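F5/8 type C domain protein (Clostridium perfringens, PDB 7JRM) is a fragment of the O-glycopeptidase ZmpB whose calcium-containing carbohydrate-binding module probably recognises sugars of mucin glycoproteins. Local coordinates at residues 159-164 with 208-214; 201-205 with 215-219. One frame throughout, in Å; residues are numbered along the deposited sequence.

Interaction 1 (159-164 with 208-214); sequences KKVSSV and DNGNNWD. With CA (calcium ion), chain B.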
ATOM      1  N   LYS A 159      18.255  46.988  16.102  1.00 24.30           N
ATOM      2  CA  LYS A 159      17.831  47.762  17.261  1.00 25.79           C
ATOM      3  C   LYS A 159      18.657  47.486  18.513  1.00 23.13           C
ATOM      4  O   LYS A 159      18.426  48.134  19.540  1.00 24.04           O
ATOM      5  CB  LYS A 159      16.351  47.497  17.550  1.00 23.46           C
ATOM      6  CG  LYS A 159      15.414  48.033  16.479  1.00 20.91           C
ATOM      7  CD  LYS A 159      15.740  49.474  16.123  1.00 26.12           C
ATOM      8  CE  LYS A 159      14.746  50.034  15.119  1.00 28.97           C
ATOM      9  NZ  LYS A 159      14.865  51.512  14.988  1.00 30.32           N
ATOM     10  N   LYS A 160      19.591  46.533  18.457  1.00 22.81           N
ATOM     11  CA  LYS A 160      20.553  46.267  19.526  1.00 25.81           C
ATOM     12  C   LYS A 160      19.918  45.742  20.811  1.00 25.09           C
ATOM     13  O   LYS A 160      20.325  44.692  21.322  1.00 27.44           O
ATOM     14  CB  LYS A 160      21.365  47.528  19.841  1.00 28.29           C
ATOM     15  CG  LYS A 160      22.265  48.001  18.712  1.00 30.76           C
ATOM     16  CD  LYS A 160      23.018  49.261  19.111  1.00 30.63           C
ATOM     17  CE  LYS A 160      23.918  49.753  17.989  1.00 34.29           C
ATOM     18  NZ  LYS A 160      23.173  49.942  16.714  1.00 37.65           N
ATOM     19  N   VAL A 161      18.927  46.461  21.350  1.00 15.81           N
ATOM     20  CA  VAL A 161      18.476  46.228  22.720  1.00 25.72           C
ATOM     21  C   VAL A 161      17.318  45.243  22.824  1.00 20.69           C
ATOM     22  O   VAL A 161      16.809  45.025  23.932  1.00 19.98           O
ATOM     23  CB  VAL A 161      18.063  47.556  23.387  1.00 20.70           C
ATOM     24  CG1 VAL A 161      19.236  48.521  23.417  1.00 25.86           C
ATOM     25  CG2 VAL A 161      16.875  48.167  22.658  1.00 19.54           C
ATOM     26  N   SER A 162      16.886  44.642  21.718  1.00 16.60           N
ATOM     27  CA  SER A 162      15.740  43.740  21.762  1.00 19.52           C
ATOM     28  C   SER A 162      16.029  42.536  22.653  1.00 16.81           C
ATOM     29  O   SER A 162      17.079  41.897  22.533  1.00 22.94           O
ATOM     30  CB  SER A 162      15.381  43.279  20.349  1.00 19.65           C
ATOM     31  OG  SER A 162      14.720  44.308  19.632  1.00 18.70           O
ATOM     32  N   SER A 163      15.089  42.233  23.552  1.00 18.04           N
ATOM     33  CA  SER A 163      15.232  41.125  24.493  1.00 16.80           C
ATOM     34  C   SER A 163      13.897  40.774  25.137  1.00 14.54           C
ATOM     35  O   SER A 163      13.226  41.650  25.691  1.00 17.17           O
ATOM     36  CB  SER A 163      16.257  41.469  25.578  1.00 22.31           C
ATOM     37  OG  SER A 163      15.882  42.643  26.276  1.00 18.35           O
ATOM     38  N   VAL A 164      13.501  39.503  25.076  1.00 16.24           N
ATOM     39  CA  VAL A 164      12.240  39.037  25.638  1.00 15.73           C
ATOM     40  C   VAL A 164      12.459  37.686  26.309  1.00 15.54           C
ATOM     41  O   VAL A 164      13.541  37.099  26.244  1.00 13.07           O
ATOM     42  CB  VAL A 164      11.125  38.926  24.576  1.00 12.96           C
ATOM     43  CG1 VAL A 164      10.775  40.291  24.012  1.00 11.76           C
ATOM     44  CG2 VAL A 164      11.540  37.974  23.471  1.00 14.40           C
ATOM     45  N   ASP A 208      15.314  42.648  29.911  1.00 19.18           N
ATOM     46  CA  ASP A 208      15.952  43.912  30.247  1.00 24.98           C
ATOM     47  C   ASP A 208      15.569  44.992  29.239  1.00 22.91           C
ATOM     48  O   ASP A 208      14.938  44.729  28.213  1.00 17.93           O
ATOM     49  CB  ASP A 208      17.478  43.753  30.315  1.00 21.99           C
ATOM     50  CG  ASP A 208      18.061  43.081  29.079  1.00 24.96           C
ATOM     51  OD1 ASP A 208      19.076  42.368  29.220  1.00 36.74           O
ATOM     52  OD2 ASP A 208      17.521  43.269  27.968  1.00 27.54           O
ATOM     53  N   ASN A 209      15.963  46.229  29.558  1.00 22.81           N
ATOM     54  CA  ASN A 209      15.740  47.394  28.698  1.00 20.16           C
ATOM     55  C   ASN A 209      14.257  47.652  28.447  1.00 21.00           C
ATOM     56  O   ASN A 209      13.885  48.243  27.431  1.00 20.06           O
ATOM     57  CB  ASN A 209      16.486  47.257  27.366  1.00 22.00           C
ATOM     58  CG  ASN A 209      17.949  47.629  27.475  1.00 27.24           C
ATOM     59  OD1 ASN A 209      18.828  46.776  27.353  1.00 30.46           O
ATOM     60  ND2 ASN A 209      18.220  48.909  27.704  1.00 24.54           N
ATOM     61  N   GLY A 210      13.401  47.223  29.371  1.00 21.45           N
ATOM     62  CA  GLY A 210      11.979  47.396  29.171  1.00 18.36           C
ATOM     63  C   GLY A 210      11.493  46.619  27.962  1.00 20.54           C
ATOM     64  O   GLY A 210      12.019  45.556  27.612  1.00 19.63           O
ATOM     65  N   ASN A 211      10.474  47.166  27.301  1.00 18.82           N
ATOM     66  CA  ASN A 211       9.888  46.546  26.120  1.00 21.52           C
ATOM     67  C   ASN A 211      10.408  47.154  24.822  1.00 20.69           C
ATOM     68  O   ASN A 211       9.795  46.958  23.767  1.00 19.37           O
ATOM     69  CB  ASN A 211       8.362  46.641  26.177  1.00 17.46           C
ATOM     70  CG  ASN A 211       7.855  48.067  26.047  1.00 23.11           C
ATOM     71  OD1 ASN A 211       8.614  49.027  26.171  1.00 26.73           O
ATOM     72  ND2 ASN A 211       6.559  48.209  25.791  1.00 25.47           N
ATOM     73  N   ASN A 212      11.523  47.878  24.875  1.00 21.39           N
ATOM     74  CA  ASN A 212      12.006  48.612  23.711  1.00 19.74           C
ATOM     75  C   ASN A 212      12.368  47.663  22.577  1.00 18.28           C
ATOM     76  O   ASN A 212      13.246  46.807  22.728  1.00 17.56           O
ATOM     77  CB  ASN A 212      13.211  49.468  24.096  1.00 22.91           C
ATOM     78  CG  ASN A 212      13.452  50.603  23.121  1.00 20.30           C
ATOM     79  OD1 ASN A 212      12.525  51.076  22.463  1.00 24.45           O
ATOM     80  ND2 ASN A 212      14.702  51.040  23.014  1.00 16.50           N
ATOM     81  N   TRP A 213      11.685  47.824  21.440  1.00 15.99           N
ATOM     82  CA  TRP A 213      11.932  47.034  20.232  1.00 17.61           C
ATOM     83  C   TRP A 213      11.771  45.538  20.484  1.00 19.17           C
ATOM     84  O   TRP A 213      12.477  44.717  19.893  1.00 17.25           O
ATOM     85  CB  TRP A 213      13.314  47.337  19.648  1.00 17.73           C
ATOM     86  CG  TRP A 213      13.501  48.783  19.306  1.00 22.46           C
ATOM     87  CD1 TRP A 213      14.407  49.643  19.853  1.00 25.43           C
ATOM     88  CD2 TRP A 213      12.764  49.540  18.338  1.00 19.85           C
ATOM     89  NE1 TRP A 213      14.280  50.890  19.288  1.00 23.98           N
ATOM     90  CE2 TRP A 213      13.277  50.852  18.354  1.00 20.43           C
ATOM     91  CE3 TRP A 213      11.719  49.236  17.459  1.00 21.38           C
ATOM     92  CZ2 TRP A 213      12.782  51.858  17.527  1.00 27.66           C
ATOM     93  CZ3 TRP A 213      11.229  50.234  16.639  1.00 25.78           C
ATOM     94  CH2 TRP A 213      11.761  51.529  16.678  1.00 20.19           C
ATOM     95  N   ASP A 214      10.831  45.173  21.354  1.00 18.01           N
ATOM     96  CA  ASP A 214      10.606  43.776  21.719  1.00 16.63           C
ATOM     97  C   ASP A 214       9.574  43.131  20.788  1.00 16.67           C
ATOM     98  O   ASP A 214       8.484  42.730  21.193  1.00 13.63           O
ATOM     99  CB  ASP A 214      10.173  43.678  23.176  1.00 17.00           C
ATOM    100  CG  ASP A 214      11.346  43.704  24.136  1.00 17.20           C
ATOM    101  OD1 ASP A 214      12.503  43.778  23.668  1.00 19.55           O
ATOM    102  OD2 ASP A 214      11.109  43.642  25.361  1.00 18.35           O
TER
HETATM  103 CA    CA B1701      13.323  43.915  26.388  1.00 19.53          CA
HETATM  104  O   HOH W   1      14.244  45.756  25.132  1.00 17.76           O
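Lys159 turns CG beside its backbone N (chi1 -67°) and bends again at chi2, which lays its chain over one face of the Trp213 ring. CE stands 3.5 Å from the centroid of the Trp213 six-membered ring in a CH-pi contact. NZ lies 3.8 Å from the same centroid, a cation-pi contact; lysine suits this place because one side chain supplies both an apolar run and a charged end. Val161 CG2 meets the edge of the same indole.

Farther along, chi1 of Ser163 (58°) tucks OG between its backbone N and carbonyl carbon, on the side of the calcium ion, where it joins the residue's own O, 2.4 Å from the metal, as a more distant second ligand. Asp214 grips the ion with both carboxylate oxygens, OD2 at 2.5 Å and OD1 at 2.8 Å. Ser163 N also donates an almost straight bond (176°) to Asp214 OD1, 3.0 Å away, approaching on the syn side but tilted out of the carboxylate plane, while Ser132 OG bonds to Asp214 OD2. The carbonyls of Asp208, Gly210 and Val206 add three more ligands. Gly210 follows Asn209 in a type II' turn, where its positive phi is easy for glycine. Water 1 binds calcium at 2.4 Å and lies close enough to Val161 O and Asn212 O to link both segments.

Eight oxygens thus surround the ion, as suits hard, oxygen-seeking calcium. Asp214 is the one carboxylate among them; four of the others are backbone carbonyls, probably polarised by the ion, which would tie the shape of the 208-214 loop to the bound metal.

Interaction 2 (201-205 with 215-219); sequences KLVVD and HADWA
Leu202 and Trp218 meet inside a beta-sandwich, the fold of the NPCBM/NEW2 domain, on strands that face each other from its two sheets. The strands 201-205 and 215-219 run nearly antiparallel, at 155°, with axes 9.1 Å apart at their closest; at that spacing side chains, rather than backbone bonds, join them.

The side chain of Leu202 begins with CB over one face of the indole, displaced toward the rim and 3.4 Å from Trp218 CZ2, a CH-pi contact. CG, set beside the backbone N (chi1 -51°), then divides the chain over the ring system: CD1 reaches Trp218 CD2 at 4.0 Å, and CD2 reaches Trp218 CZ3 at 4.1 Å. A branched aliphatic residue therefore serves well against a broad aromatic surface.

Val204 spends its two methyls on two different partners. Its CG1, anti to the backbone N, touches Ala216 CB at 3.6 Å, where a small residue leaves room for the valine. Its CG2 comes obliquely to the indole, 3.5 Å from Trp218 NE1. Phe166, on the neighbouring strand 163-170, adds an edge-to-face contact with Trp218.

Tryptophan brings a polar N-H into this buried layer, and a water meets the need: water 2 accepts from Trp218 NE1 at 3.1 Å and donates to Leu202 O at 2.8 Å.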
ATOM      1  N   LYS A 201      -2.031  30.253  28.045  1.00 13.64           N
ATOM      2  CA  LYS A 201      -1.680  31.667  28.064  1.00 15.31           C
ATOM      3  C   LYS A 201      -0.252  31.825  27.566  1.00 12.06           C
ATOM      4  O   LYS A 201       0.684  31.301  28.178  1.00 15.30           O
ATOM      5  CB  LYS A 201      -1.833  32.253  29.468  1.00 16.01           C
ATOM      6  CG  LYS A 201      -1.604  33.753  29.549  1.00 15.60           C
ATOM      7  CD  LYS A 201      -2.133  34.319  30.858  1.00 16.17           C
ATOM      8  CE  LYS A 201      -1.560  33.573  32.053  1.00 23.86           C
ATOM      9  NZ  LYS A 201      -1.972  34.185  33.346  1.00 23.17           N
ATOM     10  N   LEU A 202      -0.091  32.546  26.461  1.00 13.94           N
ATOM     11  CA  LEU A 202       1.212  32.791  25.855  1.00 13.47           C
ATOM     12  C   LEU A 202       1.718  34.152  26.316  1.00 13.17           C
ATOM     13  O   LEU A 202       1.099  35.180  26.023  1.00 15.97           O
ATOM     14  CB  LEU A 202       1.116  32.729  24.332  1.00 10.06           C
ATOM     15  CG  LEU A 202       0.440  31.482  23.757  1.00 15.96           C
ATOM     16  CD1 LEU A 202       0.458  31.521  22.239  1.00 13.78           C
ATOM     17  CD2 LEU A 202       1.109  30.217  24.274  1.00 12.32           C
ATOM     18  N   VAL A 203       2.841  34.157  27.031  1.00 14.18           N
ATOM     19  CA  VAL A 203       3.352  35.350  27.696  1.00 15.65           C
ATOM     20  C   VAL A 203       4.715  35.700  27.116  1.00 12.14           C
ATOM     21  O   VAL A 203       5.593  34.834  27.009  1.00 15.63           O
ATOM     22  CB  VAL A 203       3.440  35.152  29.219  1.00 15.10           C
ATOM     23  CG1 VAL A 203       4.145  36.333  29.871  1.00 19.03           C
ATOM     24  CG2 VAL A 203       2.050  34.964  29.808  1.00 17.86           C
ATOM     25  N   VAL A 204       4.888  36.966  26.750  1.00 15.97           N
ATOM     26  CA  VAL A 204       6.161  37.504  26.284  1.00 13.56           C
ATOM     27  C   VAL A 204       6.569  38.580  27.282  1.00 16.01           C
ATOM     28  O   VAL A 204       6.016  39.687  27.274  1.00 14.74           O
ATOM     29  CB  VAL A 204       6.069  38.070  24.862  1.00 14.88           C
ATOM     30  CG1 VAL A 204       7.420  38.613  24.420  1.00 11.70           C
ATOM     31  CG2 VAL A 204       5.570  37.007  23.896  1.00 12.42           C
ATOM     32  N   ASP A 205       7.530  38.268  28.144  1.00 19.41           N
ATOM     33  CA  ASP A 205       7.993  39.225  29.137  1.00 18.41           C
ATOM     34  C   ASP A 205       9.064  40.139  28.544  1.00 17.99           C
ATOM     35  O   ASP A 205       9.583  39.912  27.450  1.00 15.63           O
ATOM     36  CB  ASP A 205       8.520  38.507  30.379  1.00 18.51           C
ATOM     37  CG  ASP A 205       8.187  39.246  31.659  1.00 20.66           C
ATOM     38  OD1 ASP A 205       8.065  40.489  31.612  1.00 17.71           O
ATOM     39  OD2 ASP A 205       8.043  38.588  32.711  1.00 26.41           O
ATOM     40  N   HIS A 215       9.945  43.035  19.515  1.00 15.36           N
ATOM     41  CA  HIS A 215       9.121  42.340  18.533  1.00 15.08           C
ATOM     42  C   HIS A 215       9.323  40.839  18.699  1.00 14.26           C
ATOM     43  O   HIS A 215      10.430  40.333  18.493  1.00 14.46           O
ATOM     44  CB  HIS A 215       9.481  42.780  17.116  1.00 15.15           C
ATOM     45  CG  HIS A 215       9.162  44.214  16.822  1.00 13.58           C
ATOM     46  ND1 HIS A 215       8.995  44.690  15.540  1.00 13.75           N
ATOM     47  CD2 HIS A 215       8.984  45.275  17.644  1.00 12.90           C
ATOM     48  CE1 HIS A 215       8.725  45.982  15.584  1.00 16.40           C
ATOM     49  NE2 HIS A 215       8.713  46.363  16.849  1.00 14.47           N
ATOM     50  N   ALA A 216       8.261  40.130  19.078  1.00 13.96           N
ATOM     51  CA  ALA A 216       8.338  38.706  19.370  1.00 13.34           C
ATOM     52  C   ALA A 216       7.319  37.944  18.538  1.00 12.53           C
ATOM     53  O   ALA A 216       6.210  38.431  18.298  1.00 17.00           O
ATOM     54  CB  ALA A 216       8.104  38.432  20.859  1.00  9.81           C
ATOM     55  N   ASP A 217       7.698  36.742  18.106  1.00 13.24           N
ATOM     56  CA  ASP A 217       6.846  35.897  17.283  1.00 14.56           C
ATOM     57  C   ASP A 217       6.607  34.557  17.961  1.00 13.57           C
ATOM     58  O   ASP A 217       7.539  33.939  18.485  1.00 13.26           O
ATOM     59  CB  ASP A 217       7.463  35.643  15.903  1.00 14.39           C
ATOM     60  CG  ASP A 217       7.691  36.911  15.120  1.00 17.40           C
ATOM     61  OD1 ASP A 217       6.902  37.865  15.278  1.00 14.93           O
ATOM     62  OD2 ASP A 217       8.659  36.943  14.335  1.00 13.40           O
ATOM     63  N   TRP A 218       5.350  34.114  17.941  1.00 12.53           N
ATOM     64  CA  TRP A 218       5.008  32.718  18.196  1.00 12.92           C
ATOM     65  C   TRP A 218       4.887  32.049  16.829  1.00 14.10           C
ATOM     66  O   TRP A 218       3.804  31.911  16.262  1.00 14.06           O
ATOM     67  CB  TRP A 218       3.721  32.604  19.010  1.00 10.12           C
ATOM     68  CG  TRP A 218       3.770  33.308  20.333  1.00  8.76           C
ATOM     69  CD1 TRP A 218       3.422  34.601  20.586  1.00  9.33           C
ATOM     70  CD2 TRP A 218       4.186  32.751  21.586  1.00 11.39           C
ATOM     71  NE1 TRP A 218       3.597  34.887  21.919  1.00  7.54           N
ATOM     72  CE2 TRP A 218       4.067  33.768  22.555  1.00 10.81           C
ATOM     73  CE3 TRP A 218       4.650  31.493  21.983  1.00 11.69           C
ATOM     74  CZ2 TRP A 218       4.397  33.565  23.894  1.00  9.73           C
ATOM     75  CZ3 TRP A 218       4.975  31.294  23.313  1.00 12.28           C
ATOM     76  CH2 TRP A 218       4.845  32.325  24.253  1.00 11.69           C
ATOM     77  N   ALA A 219       6.035  31.645  16.291  1.00 12.02           N
ATOM     78  CA  ALA A 219       6.106  31.162  14.918  1.00 15.13           C
ATOM     79  C   ALA A 219       5.616  29.723  14.823  1.00 14.92           C
ATOM     80  O   ALA A 219       6.043  28.859  15.599  1.00 14.09           O
ATOM     81  CB  ALA A 219       7.535  31.269  14.391  1.00 13.98           C
TER
HETATM   82  O   HOH W   2       2.012  36.739  23.903  1.00 14.38           O

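Overall arrangement
Both interactions belong to the NPCBM/NEW2 domain, and their centres lie 13 Å apart. Along the chain their segments alternate: 159-164, 201-205, 208-214, then 215-219. Strands 163-170 and 199-205 are neighbours in one sheet, so each interaction draws on that sheet; the calcium-binding loop leads directly from strand 199-205 into strand 215-224 of the other. The two contacts also touch, with Val164 CB 3.4 Å from Asp205 O and 3.7 Å from Val204 CG1. Interaction 2 lies in the hydrophobic interior between the sheets, while interaction 1 gathers the connection between its strands around a metal, which probably holds that connection in shape.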